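Local coordinates for arginine kinase (Anthopleura japonica, PDB 4RF6), which catalyses the reversible transfer of a phosphoryl group from ATP to L-arginine, giving phospho-L-arginine and ADP, with two tandem kinase repeats in a single chain, at residues A494-P497 / G498-R501; T56-D59 / C60-S63; T184-Q187 / L188-D191; D461-P464 / E465-D468. One frame throughout, in Å; residues are numbered along the deposited sequence.

Contact 1 (A494-P497 / G498-R501)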
loop_
_atom_site.group_PDB
_atom_site.type_symbol
_atom_site.label_atom_id
_atom_site.label_comp_id
_atom_site.label_asym_id
_atom_site.label_seq_id
_atom_site.Cartn_x
_atom_site.Cartn_y
_atom_site.Cartn_z
ATOM N N ALA A 494 9.708 10.567 12.044
ATOM C CA ALA A 494 10.752 9.550 12.122
ATOM C C ALA A 494 11.586 9.668 10.852
ATOM O O ALA A 494 11.273 10.473 9.960
ATOM C CB ALA A 494 10.137 8.168 12.225
ATOM N N LEU A 495 12.647 8.877 10.746
ATOM C CA LEU A 495 13.335 8.791 9.465
ATOM C C LEU A 495 12.612 7.708 8.673
ATOM O O LEU A 495 11.726 7.043 9.210
ATOM C CB LEU A 495 14.822 8.498 9.651
ATOM C CG LEU A 495 15.589 9.649 10.314
ATOM C CD1 LEU A 495 16.928 9.198 10.880
ATOM C CD2 LEU A 495 15.802 10.769 9.314
ATOM N N THR A 496 12.956 7.547 7.399
ATOM C CA THR A 496 12.286 6.567 6.540
ATOM C C THR A 496 12.097 5.151 7.131
ATOM O O THR A 496 11.013 4.572 6.994
ATOM C CB THR A 496 12.949 6.508 5.142
ATOM O OG1 THR A 496 12.748 7.766 4.476
ATOM C CG2 THR A 496 12.333 5.424 4.302
ATOM N N PRO A 497 13.133 4.588 7.789
ATOM C CA PRO A 497 12.941 3.214 8.282
ATOM C C PRO A 497 11.932 3.111 9.420
ATOM O O PRO A 497 11.426 2.013 9.672
ATOM C CB PRO A 497 14.328 2.836 8.809
ATOM C CG PRO A 497 15.280 3.734 8.070
ATOM C CD PRO A 497 14.532 5.026 7.942
ATOM N N GLY A 498 11.653 4.218 10.106
ATOM C CA GLY A 498 10.785 4.171 11.273
ATOM C C GLY A 498 9.409 4.775 11.056
ATOM O O GLY A 498 8.598 4.841 11.983
ATOM N N LEU A 499 9.142 5.213 9.826
ATOM C CA LEU A 499 7.889 5.898 9.501
ATOM C C LEU A 499 6.651 5.040 9.743
ATOM O O LEU A 499 6.635 3.847 9.421
ATOM C CB LEU A 499 7.886 6.358 8.037
ATOM C CG LEU A 499 8.743 7.545 7.615
ATOM C CD1 LEU A 499 8.589 7.802 6.115
ATOM C CD2 LEU A 499 8.368 8.787 8.401
ATOM N N THR A 500 5.612 5.658 10.307
ATOM C CA THR A 500 4.295 5.035 10.384
ATOM C C THR A 500 3.538 5.367 9.107
ATOM O O THR A 500 3.966 6.230 8.332
ATOM C CB THR A 500 3.474 5.537 11.584
ATOM O OG1 THR A 500 3.176 6.929 11.411
ATOM C CG2 THR A 500 4.227 5.330 12.894
ATOM N N ARG A 501 2.417 4.693 8.877
ATOM C CA ARG A 501 1.636 4.939 7.671
ATOM C C ARG A 501 1.233 6.402 7.543
ATOM O O ARG A 501 1.417 7.013 6.483
ATOM C CB ARG A 501 0.379 4.071 7.642
ATOM C CG ARG A 501 -0.591 4.458 6.534
ATOM C CD ARG A 501 -1.629 3.372 6.291
ATOM N NE ARG A 501 -2.368 3.635 5.062
ATOM C CZ ARG A 501 -3.544 4.253 5.009
ATOM N NH1 ARG A 501 -4.146 4.656 6.122
ATOM N NH2 ARG A 501 -4.122 4.460 3.838
HETATM O O HOH W 1 8.473 2.766 7.633
#
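A type I beta turn running from Leu495 to Gly498, with Thr496 and Pro497 at its corners, forms the bend in the loop that joins strand 479-488 to helix 501-516. Leu495 O accepts from Gly498 N at 3.0 Å, with the donor 45° out of the carbonyl plane. A second bond, from Leu499 N to Thr496 O, is straight but weak at 3.5 Å. A water lies 2.8 Å from Leu499 O and within hydrogen-bonding distance of Thr496 O, and can bridge the two, although acceptors near it outnumber its protons.

The side chain of Leu499 folds back over the turn it has just left. Its chi1 of -73° puts CG anti to the carbonyl carbon; Leu499 CG then comes to 3.4 Å from Leu495 O, while Leu499 CD2 reaches Ala494 CB at 4.3 Å. The methyl of Ala494 rests 3.7 Å from Gly498 C, so a small apolar group covers the glycine backbone.

Thr500 caps helix 501-516, and its N donates to Glu503, whose other carboxylate oxygen accepts from Ala494 N. Gln586 and Gln619 both bond to Ala494 O, and Leu499 packs on Arg504 and Ile507 of that helix.

Contact 2 (T56-D59 / C60-S63)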
loop_
_atom_site.group_PDB
_atom_site.type_symbol
_atom_site.label_atom_id
_atom_site.label_comp_id
_atom_site.label_asym_id
_atom_site.label_seq_id
_atom_site.Cartn_x
_atom_site.Cartn_y
_atom_site.Cartn_z
ATOM N N THR A 56 -39.948 -18.432 -9.477
ATOM C CA THR A 56 -40.231 -19.855 -9.296
ATOM C C THR A 56 -39.051 -20.545 -8.627
ATOM O O THR A 56 -37.977 -19.956 -8.478
ATOM C CB THR A 56 -40.510 -20.565 -10.645
ATOM O OG1 THR A 56 -39.292 -20.674 -11.393
ATOM C CG2 THR A 56 -41.532 -19.799 -11.462
ATOM N N LEU A 57 -39.263 -21.794 -8.223
ATOM C CA LEU A 57 -38.211 -22.603 -7.628
ATOM C C LEU A 57 -37.092 -22.794 -8.642
ATOM O O LEU A 57 -35.910 -22.680 -8.308
ATOM C CB LEU A 57 -38.770 -23.962 -7.206
ATOM C CG LEU A 57 -37.812 -25.000 -6.623
ATOM C CD1 LEU A 57 -37.277 -24.567 -5.264
ATOM C CD2 LEU A 57 -38.505 -26.345 -6.517
ATOM N N TRP A 58 -37.474 -23.078 -9.886
ATOM C CA TRP A 58 -36.501 -23.253 -10.957
ATOM C C TRP A 58 -35.632 -22.016 -11.164
ATOM O O TRP A 58 -34.429 -22.140 -11.409
ATOM C CB TRP A 58 -37.188 -23.648 -12.266
ATOM C CG TRP A 58 -36.868 -25.050 -12.660
ATOM C CD1 TRP A 58 -37.715 -26.126 -12.652
ATOM C CD2 TRP A 58 -35.598 -25.545 -13.094
ATOM N NE1 TRP A 58 -37.048 -27.254 -13.070
ATOM C CE2 TRP A 58 -35.745 -26.923 -13.342
ATOM C CE3 TRP A 58 -34.350 -24.951 -13.299
ATOM C CZ2 TRP A 58 -34.684 -27.719 -13.789
ATOM C CZ3 TRP A 58 -33.303 -25.738 -13.741
ATOM C CH2 TRP A 58 -33.475 -27.104 -13.985
ATOM N N ASP A 59 -36.235 -20.830 -11.071
ATOM C CA ASP A 59 -35.478 -19.582 -11.166
ATOM C C ASP A 59 -34.390 -19.545 -10.101
ATOM O O ASP A 59 -33.272 -19.081 -10.343
ATOM C CB ASP A 59 -36.400 -18.374 -10.980
ATOM C CG ASP A 59 -37.340 -18.164 -12.151
ATOM O OD1 ASP A 59 -36.907 -18.353 -13.306
ATOM O OD2 ASP A 59 -38.511 -17.805 -11.909
ATOM N N CYS A 60 -34.728 -20.043 -8.917
ATOM C CA CYS A 60 -33.808 -20.016 -7.790
ATOM C C CYS A 60 -32.678 -21.032 -7.911
ATOM O O CYS A 60 -31.539 -20.750 -7.537
ATOM C CB CYS A 60 -34.569 -20.234 -6.485
ATOM S SG CYS A 60 -35.569 -18.810 -6.010
ATOM N N ILE A 61 -32.986 -22.212 -8.436
ATOM C CA ILE A 61 -31.994 -23.281 -8.480
ATOM C C ILE A 61 -31.213 -23.314 -9.787
ATOM O O ILE A 61 -30.286 -24.110 -9.929
ATOM C CB ILE A 61 -32.641 -24.667 -8.283
ATOM C CG1 ILE A 61 -33.541 -25.003 -9.476
ATOM C CG2 ILE A 61 -33.407 -24.726 -6.957
ATOM C CD1 ILE A 61 -34.051 -26.434 -9.471
ATOM N N ASN A 62 -31.582 -22.458 -10.737
ATOM C CA ASN A 62 -31.030 -22.557 -12.092
ATOM C C ASN A 62 -29.504 -22.540 -12.167
ATOM O O ASN A 62 -28.908 -23.342 -12.892
ATOM C CB ASN A 62 -31.599 -21.481 -13.017
ATOM C CG ASN A 62 -31.249 -21.729 -14.477
ATOM O OD1 ASN A 62 -31.509 -22.811 -15.010
ATOM N ND2 ASN A 62 -30.632 -20.741 -15.122
ATOM N N SER A 63 -28.874 -21.635 -11.425
ATOM C CA SER A 63 -27.421 -21.491 -11.504
ATOM C C SER A 63 -26.710 -22.760 -11.039
ATOM O O SER A 63 -25.684 -23.155 -11.606
ATOM C CB SER A 63 -26.946 -20.290 -10.694
ATOM O OG SER A 63 -25.558 -20.094 -10.868
#
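Trp58 and Ile61 meet through two less common side-chain torsions: chi1 of Trp58 is -111°, away from the usual staggered values, and chi1 of Ile61 is 67°, which places CG1 between the backbone N and the carbonyl carbon. The isoleucine chain then extends to bring CD1 over the centre of the six-membered indole ring, a CH-pi contact of 4.1 Å from Ile61 CD1 to the Trp58 ring centroid and 13° off its normal. Ile61 CG1 also lies 3.9 Å from Trp58 CE3. Asn62 approaches differently: its OD1 stands at the ring edge, 3.7 Å from Trp58 CZ3, while its ND2 is bonded to Ala204 O.

At the helix start, Thr56 and Asp59 form a capping box. Asp59 N donates to Thr56 OG1 at 3.1 Å, and Thr56 N returns the bond to Asp59 OD2 at 2.9 Å, meeting the carboxylate on its anti side. Ile61 N to Leu57 O, at 3.0 Å, continues the helical pattern. Beyond the segment, Phe43 turns its ring almost perpendicular to Trp58, Ala18 O holds Trp58 NE1, and Leu57, Cys60 and Ile61 lean on helix 86-96. Ile61 also lies beside Val74, part of a substrate-binding loop inferred by similarity.

The Asp59 carboxylate receives N-H donation through OD2 and a salt bridge from Lys14 through OD1, and together with the positive end of the helix dipole these would tend to favour its ionised form.

Contact 3 (T184-Q187 / L188-D191)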
loop_
_atom_site.group_PDB
_atom_site.type_symbol
_atom_site.label_atom_id
_atom_site.label_comp_id
_atom_site.label_asym_id
_atom_site.label_seq_id
_atom_site.Cartn_x
_atom_site.Cartn_y
_atom_site.Cartn_z
ATOM N N THR A 184 -12.086 6.405 -18.654
ATOM C CA THR A 184 -12.577 6.131 -17.304
ATOM C C THR A 184 -12.458 4.653 -16.955
ATOM O O THR A 184 -12.057 4.295 -15.843
ATOM C CB THR A 184 -14.045 6.561 -17.149
ATOM O OG1 THR A 184 -14.161 7.969 -17.399
ATOM C CG2 THR A 184 -14.562 6.255 -15.748
ATOM N N ARG A 185 -12.825 3.805 -17.912
ATOM C CA ARG A 185 -12.728 2.361 -17.759
ATOM C C ARG A 185 -11.294 1.986 -17.389
ATOM O O ARG A 185 -11.059 1.239 -16.433
ATOM C CB ARG A 185 -13.138 1.676 -19.066
ATOM C CG ARG A 185 -13.600 0.231 -18.925
ATOM C CD ARG A 185 -13.421 -0.534 -20.236
ATOM N NE ARG A 185 -12.005 -0.736 -20.536
ATOM C CZ ARG A 185 -11.325 -1.845 -20.249
ATOM N NH1 ARG A 185 -11.929 -2.872 -19.665
ATOM N NH2 ARG A 185 -10.036 -1.928 -20.554
ATOM N N GLN A 186 -10.342 2.534 -18.142
ATOM C CA GLN A 186 -8.922 2.283 -17.918
ATOM C C GLN A 186 -8.495 2.666 -16.505
ATOM O O GLN A 186 -7.783 1.917 -15.829
ATOM C CB GLN A 186 -8.090 3.073 -18.933
ATOM C CG GLN A 186 -6.665 2.573 -19.049
ATOM C CD GLN A 186 -6.602 1.059 -19.115
ATOM O OE1 GLN A 186 -7.103 0.446 -20.060
ATOM N NE2 GLN A 186 -6.008 0.446 -18.097
ATOM N N GLN A 187 -8.930 3.845 -16.072
ATOM C CA GLN A 187 -8.627 4.347 -14.738
ATOM C C GLN A 187 -9.126 3.406 -13.645
ATOM O O GLN A 187 -8.384 3.051 -12.726
ATOM C CB GLN A 187 -9.252 5.729 -14.541
ATOM C CG GLN A 187 -8.709 6.800 -15.477
ATOM C CD GLN A 187 -9.037 8.208 -15.011
ATOM O OE1 GLN A 187 -9.841 8.404 -14.096
ATOM N NE2 GLN A 187 -8.405 9.197 -15.635
ATOM N N LEU A 188 -10.392 3.015 -13.749
ATOM C CA LEU A 188 -11.012 2.148 -12.754
ATOM C C LEU A 188 -10.380 0.751 -12.725
ATOM O O LEU A 188 -10.321 0.116 -11.668
ATOM C CB LEU A 188 -12.526 2.076 -12.977
ATOM C CG LEU A 188 -13.289 3.368 -12.677
ATOM C CD1 LEU A 188 -14.710 3.314 -13.221
ATOM C CD2 LEU A 188 -13.309 3.649 -11.184
ATOM N N VAL A 189 -9.905 0.279 -13.878
ATOM C CA VAL A 189 -9.147 -0.971 -13.931
ATOM C C VAL A 189 -7.830 -0.792 -13.176
ATOM O O VAL A 189 -7.444 -1.638 -12.363
ATOM C CB VAL A 189 -8.848 -1.414 -15.384
ATOM C CG1 VAL A 189 -7.813 -2.521 -15.398
ATOM C CG2 VAL A 189 -10.109 -1.890 -16.074
ATOM N N ASP A 190 -7.157 0.325 -13.442
ATOM C CA ASP A 190 -5.891 0.643 -12.785
ATOM C C ASP A 190 -6.021 0.706 -11.263
ATOM O O ASP A 190 -5.088 0.351 -10.542
ATOM C CB ASP A 190 -5.309 1.956 -13.326
ATOM C CG ASP A 190 -4.646 1.790 -14.684
ATOM O OD1 ASP A 190 -4.476 0.633 -15.127
ATOM O OD2 ASP A 190 -4.289 2.819 -15.300
ATOM N N ASP A 191 -7.176 1.154 -10.778
ATOM C CA ASP A 191 -7.428 1.216 -9.341
ATOM C C ASP A 191 -7.986 -0.110 -8.826
ATOM O O ASP A 191 -8.150 -0.295 -7.618
ATOM C CB ASP A 191 -8.402 2.352 -9.013
ATOM C CG ASP A 191 -7.890 3.711 -9.454
ATOM O OD1 ASP A 191 -6.657 3.910 -9.455
ATOM O OD2 ASP A 191 -8.723 4.581 -9.792
#
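The guanidinium of Arg185 has Val189 CG2 over one face, 4.0 Å above the plane and offset toward the rim, with NH1 the nearest guanidinium atom to that methyl. The arginine chain bends at chi3 (69°), which turns the head back alongside Val189, so that the two side chains run next to each other in the same direction. The same Val189 CG2 sits 3.3 Å from Arg185 O. A second flat pair lies one residue further on: the amide of Gln186 and the carboxylate of Asp190, with planes 56° apart. Gln186 NE2 donates to Asp190 OD1 in a weak bond of 3.3 Å, bent to 139° at the hydrogen.

On another side of the helix Thr184 and Leu188 lie side by side, with CG2 of the threonine 3.9 Å from CD1 of the leucine. Thr184 OG1 looks instead to Asp181 just before the helix, while Leu188 is the buried member, packing on Met180 and Phe193.

All of these pairs are four residues apart, and the backbone bonds show the same spacing: Leu188 N to Thr184 O is 3.0 Å, Asp190 N to Gln186 O 2.9 Å and Asp191 N to Gln187 O 3.0 Å. Asp190 touches Asp533 of the second repeat, whereas Asp191 forms a salt bridge with Lys223.

Such a ladder of i to i+4 pairs is the signature of an alpha helix, here helix 182-190 in the catalytic domain, whose chain leads directly into His192, a predicted ATP-binding residue.

Contact 4 (D461-P464 / E465-D468)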
loop_
_atom_site.group_PDB
_atom_site.type_symbol
_atom_site.label_atom_id
_atom_site.label_comp_id
_atom_site.label_asym_id
_atom_site.label_seq_id
_atom_site.Cartn_x
_atom_site.Cartn_y
_atom_site.Cartn_z
ATOM N N ASP A 461 25.478 25.110 4.877
ATOM C CA ASP A 461 25.520 26.410 4.205
ATOM C C ASP A 461 24.906 26.312 2.819
ATOM O O ASP A 461 25.553 25.843 1.874
ATOM C CB ASP A 461 26.968 26.905 4.085
ATOM C CG ASP A 461 27.064 28.377 3.707
ATOM O OD1 ASP A 461 26.052 28.963 3.258
ATOM O OD2 ASP A 461 28.170 28.943 3.838
ATOM N N MET A 462 23.662 26.768 2.690
ATOM C CA MET A 462 22.986 26.756 1.398
ATOM C C MET A 462 22.830 28.159 0.807
ATOM O O MET A 462 21.780 28.488 0.254
ATOM C CB MET A 462 21.622 26.067 1.507
ATOM C CG MET A 462 21.709 24.566 1.820
ATOM S SD MET A 462 22.427 23.627 0.449
ATOM C CE MET A 462 21.041 23.581 -0.689
ATOM N N ASN A 463 23.875 28.980 0.918
ATOM C CA ASN A 463 23.905 30.283 0.250
ATOM C C ASN A 463 24.767 30.230 -1.004
ATOM O O ASN A 463 25.994 30.278 -0.918
ATOM C CB ASN A 463 24.449 31.359 1.191
ATOM C CG ASN A 463 24.370 32.763 0.606
ATOM O OD1 ASN A 463 24.152 32.953 -0.590
ATOM N ND2 ASN A 463 24.561 33.762 1.462
ATOM N N PRO A 464 24.123 30.171 -2.183
ATOM C CA PRO A 464 24.835 30.073 -3.463
ATOM C C PRO A 464 25.700 31.292 -3.785
ATOM O O PRO A 464 26.560 31.194 -4.655
ATOM C CB PRO A 464 23.697 29.953 -4.493
ATOM C CG PRO A 464 22.503 30.542 -3.811
ATOM C CD PRO A 464 22.659 30.210 -2.364
ATOM N N GLU A 465 25.488 32.414 -3.104
ATOM C CA GLU A 465 26.291 33.603 -3.376
ATOM C C GLU A 465 27.678 33.478 -2.746
ATOM O O GLU A 465 28.566 34.283 -3.017
ATOM C CB GLU A 465 25.581 34.874 -2.893
ATOM C CG GLU A 465 24.279 35.179 -3.642
ATOM C CD GLU A 465 23.628 36.488 -3.208
ATOM O OE1 GLU A 465 22.491 36.764 -3.654
ATOM O OE2 GLU A 465 24.251 37.239 -2.431
ATOM N N LYS A 466 27.869 32.469 -1.900
ATOM C CA LYS A 466 29.185 32.252 -1.307
ATOM C C LYS A 466 30.051 31.336 -2.177
ATOM O O LYS A 466 31.232 31.118 -1.887
ATOM C CB LYS A 466 29.068 31.753 0.136
ATOM C CG LYS A 466 28.338 32.743 1.050
ATOM C CD LYS A 466 28.041 32.159 2.422
ATOM C CE LYS A 466 29.309 31.985 3.248
ATOM N NZ LYS A 466 29.014 31.378 4.579
ATOM N N VAL A 467 29.469 30.826 -3.261
ATOM C CA VAL A 467 30.248 30.094 -4.265
ATOM C C VAL A 467 30.697 31.009 -5.408
ATOM O O VAL A 467 29.871 31.674 -6.041
ATOM C CB VAL A 467 29.461 28.911 -4.845
ATOM C CG1 VAL A 467 30.215 28.302 -6.015
ATOM C CG2 VAL A 467 29.220 27.864 -3.764
ATOM N N ASP A 468 32.003 31.038 -5.669
ATOM C CA ASP A 468 32.559 31.841 -6.756
ATOM C C ASP A 468 32.915 30.912 -7.913
ATOM O O ASP A 468 33.965 30.261 -7.893
ATOM C CB ASP A 468 33.804 32.585 -6.267
ATOM C CG ASP A 468 34.191 33.748 -7.167
ATOM O OD1 ASP A 468 34.104 33.613 -8.406
ATOM O OD2 ASP A 468 34.593 34.801 -6.625
HETATM O O HOH W 2 24.878 36.506 0.679
#
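Between Asn463 and Val467 the backbone winds through two successive i to i+3 bonds, Lys466 N to Asn463 O at 3.0 Å and Val467 N to Pro464 O at 3.2 Å, which make a short 3-10 turn. Asp461 leads into it with an Asx turn: its OD1 accepts from Asn463 N at 3.2 Å, on the anti side of the carboxylate. The other oxygen, Asp461 OD2, forms a salt bridge with Lys466 NZ at 2.7 Å, on the syn side and 25° out of plane. The lysine reaches it through a bend at chi3 (70°), arriving across the aspartate at about a right angle, and Lys466 CD passes 3.9 Å from Asn463 CB on the way.

Asn463, lying against the lysine chain, binds the turn itself. Asn463 OD1 accepts from Glu465 N at 2.9 Å, the donor lying 38° above the carbonyl plane, and the amide thereby fastens the first N-H of the 3-10 segment. Asn463 ND2 donates to a water at 2.9 Å, which in turn donates to Glu465 OE2, so the two side chains are linked indirectly.

Two helices carry the loop. Asp461, Lys466 and Val467 touch Val697 of helix 696-714, and Met462 and Pro464 rest on Cys606 of helix 598-616.

With its two oxygens serving different donors, the Asp461 carboxylate couples the entrance of the turn to its third residue. The neighbouring ammonium would favour the charged form of the acid, although on this surface, solvent probably weakens the attraction.

Together the four contacts sample both tandem repeats: contacts 2 and 3 belong to the first, contacts 4 and 1 to the second. Contacts 2 and 4 lie on opposite sides of the chain's centre, their centres 81 Å apart. Contacts 1 and 3 come closest, with about 13 Å between nearest atoms although they lie in different repeats. None of the four touches another. Two stand near sites inferred for the first repeat: in contact 2, the Ile61 side chain is about 4 Å from that of Val74 (substrate, by similarity), and in contact 3, the Asp191 side chain is about 6 Å from that of His192 (ATP, predicted). Contacts 1 and 4 shape loops away from the annotated sites.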